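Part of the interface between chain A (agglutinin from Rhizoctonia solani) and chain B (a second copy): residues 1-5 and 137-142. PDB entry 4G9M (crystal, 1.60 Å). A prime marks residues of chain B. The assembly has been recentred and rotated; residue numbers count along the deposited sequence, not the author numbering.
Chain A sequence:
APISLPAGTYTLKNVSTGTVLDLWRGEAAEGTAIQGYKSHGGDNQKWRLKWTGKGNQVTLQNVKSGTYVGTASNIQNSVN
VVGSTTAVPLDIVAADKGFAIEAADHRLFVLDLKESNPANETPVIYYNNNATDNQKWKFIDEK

Chain A (1-5) APISL
Chain B (137-142) WKFIDE

A water takes the place of the return bond in the Ile3-Phe139′ pair: it donates to Ile3 O at 2.7 Å and accepts from Phe139′ N at 3.0 Å and, at a very short 2.4 Å, from Lys138′ NZ. Phe139′ N and Ile3 O stand 4.5 Å apart, too far for a direct bond, and the water bridges them; it also links Ile3 O to Lys138′ NZ, themselves 4.3 Å apart.

Apart from this bridge the pairing is direct and almost wholly backbone. The chain A segment is extended (phi/psi -63/129 at Pro2, -107/118 at Ile3, -130/148 at Ser4) and runs antiparallel to the chain B strand (-82/125 at Lys138′, -91/99 at Phe139′, -95/104 at Ile140′, -71/126 at Asp141′), end-to-end directions 137° apart. The register sets Ala1 against Asp141′, Pro2 against Ile140′ and Ile3 against Phe139′, with CA-CA distances of 5.1, 4.1 and 5.7 Å. Ala1 and Asp141′ bond reciprocally: Ala1 N gives to Asp141′ O at 2.7 Å, and Asp141′ N to Ala1 O at 2.9 Å and 147°. Ile3 N donates to Phe139′ O at 2.9 Å and 166°. Pro2, which has no amide hydrogen, occupies the non-hydrogen-bonded position opposite Ile140′, so its ring (C-gamma endo) costs the ladder no donor.

Side chains follow the alternation. Pro2 and Ile140′ (chi1 m, chi2 t) share one face; Ile3 (m, t) and Phe139′ (chi1 -86°, chi2 63°) share the other, though the end of the phenyl leads away. Ile3 CD1 instead packs 3.8 Å from Asp141′ CB (Asp141′ chi1 t). Lys138′ starts sideways and curls through m, m, m and a chi4 of 142°, bringing NZ to 3.9 Å from Ser4 CB (Ser4 chi1 p). Leu5 (t, p) and Trp137′ (chi1 m, chi2 84°) make no contact; Glu142′ points away. Together the stretches bury 337 Å².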

# COMPACT_ATOMS: atom_id res chain seq x y z
N ALA A 1 -7.07 16.58 1.55
CA ALA A 1 -5.62 16.75 1.52
C ALA A 1 -4.91 15.60 0.81
O ALA A 1 -5.37 14.46 0.83
CB ALA A 1 -5.10 16.91 2.94
N PRO A 2 -3.77 15.90 0.17
CA PRO A 2 -2.95 14.83 -0.39
C PRO A 2 -2.44 13.93 0.74
O PRO A 2 -1.90 14.43 1.74
CB PRO A 2 -1.79 15.58 -1.06
CG PRO A 2 -1.77 16.92 -0.42
CD PRO A 2 -3.19 17.23 -0.09
N ILE A 3 -2.62 12.63 0.60
CA ILE A 3 -2.14 11.71 1.62
C ILE A 3 -0.92 10.95 1.12
O ILE A 3 -0.99 10.23 0.13
CB ILE A 3 -3.23 10.73 2.06
CG1 ILE A 3 -4.36 11.49 2.77
CG2 ILE A 3 -2.64 9.66 2.98
CD1 ILE A 3 -5.53 10.63 3.16
N SER A 4 0.20 11.13 1.81
CA SER A 4 1.44 10.49 1.40
C SER A 4 2.10 9.78 2.57
O SER A 4 2.00 10.23 3.71
CB SER A 4 2.43 11.51 0.82
OG SER A 4 2.63 12.58 1.73
N LEU A 5 2.78 8.69 2.26
CA LEU A 5 3.61 7.99 3.22
C LEU A 5 5.06 8.21 2.81
O LEU A 5 5.62 7.43 2.03
CB LEU A 5 3.28 6.50 3.18
CG LEU A 5 3.69 5.67 4.38
CD1 LEU A 5 2.87 6.09 5.61
CD2 LEU A 5 3.48 4.19 4.09
N TRP B 137 0.16 7.30 -8.27
CA TRP B 137 -0.96 8.24 -8.17
C TRP B 137 -0.98 8.90 -6.80
O TRP B 137 -0.80 8.23 -5.78
CB TRP B 137 -2.29 7.49 -8.41
CG TRP B 137 -2.33 6.79 -9.77
CD1 TRP B 137 -1.82 5.55 -10.07
CD2 TRP B 137 -2.89 7.29 -10.98
NE1 TRP B 137 -2.02 5.26 -11.40
CE2 TRP B 137 -2.69 6.31 -11.98
CE3 TRP B 137 -3.55 8.48 -11.33
CZ2 TRP B 137 -3.12 6.48 -13.29
CZ3 TRP B 137 -3.97 8.65 -12.63
CH2 TRP B 137 -3.77 7.65 -13.59
N LYS B 138 -1.20 10.21 -6.80
CA LYS B 138 -1.40 10.94 -5.56
C LYS B 138 -2.85 10.78 -5.13
O LYS B 138 -3.76 11.09 -5.90
CB LYS B 138 -1.08 12.43 -5.71
CG LYS B 138 0.31 12.73 -6.28
CD LYS B 138 1.40 12.24 -5.35
CE LYS B 138 1.17 12.75 -3.94
NZ LYS B 138 1.55 11.72 -2.95
N PHE B 139 -3.06 10.30 -3.91
CA PHE B 139 -4.39 10.14 -3.36
C PHE B 139 -4.81 11.40 -2.63
O PHE B 139 -4.41 11.63 -1.49
CB PHE B 139 -4.46 8.92 -2.45
CG PHE B 139 -4.73 7.64 -3.19
CD1 PHE B 139 -3.82 7.16 -4.13
CD2 PHE B 139 -5.88 6.91 -2.94
CE1 PHE B 139 -4.07 5.99 -4.82
CE2 PHE B 139 -6.13 5.71 -3.63
CZ PHE B 139 -5.22 5.26 -4.56
N ILE B 140 -5.59 12.24 -3.30
CA ILE B 140 -6.07 13.48 -2.68
C ILE B 140 -7.46 13.31 -2.05
O ILE B 140 -8.46 13.28 -2.75
CB ILE B 140 -6.11 14.64 -3.70
CG1 ILE B 140 -4.74 14.79 -4.39
CG2 ILE B 140 -6.49 15.94 -3.02
CD1 ILE B 140 -4.77 15.69 -5.60
N ASP B 141 -7.48 13.20 -0.73
CA ASP B 141 -8.70 12.98 0.05
C ASP B 141 -9.61 14.21 0.08
O ASP B 141 -9.16 15.31 0.43
CB ASP B 141 -8.29 12.61 1.50
CG ASP B 141 -9.43 12.02 2.33
OD1 ASP B 141 -10.38 11.42 1.77
OD2 ASP B 141 -9.34 12.11 3.57
N GLU B 142 -10.87 14.02 -0.30
CA GLU B 142 -11.89 15.06 -0.12
C GLU B 142 -12.40 15.01 1.31
O GLU B 142 -12.74 13.94 1.82
CB GLU B 142 -13.07 14.83 -1.08
CG GLU B 142 -12.67 14.33 -2.47
CD GLU B 142 -12.41 15.44 -3.45
OE1 GLU B 142 -12.93 16.55 -3.23
OE2 GLU B 142 -11.68 15.20 -4.44
O HOH W 1 -0.45 10.43 -2.46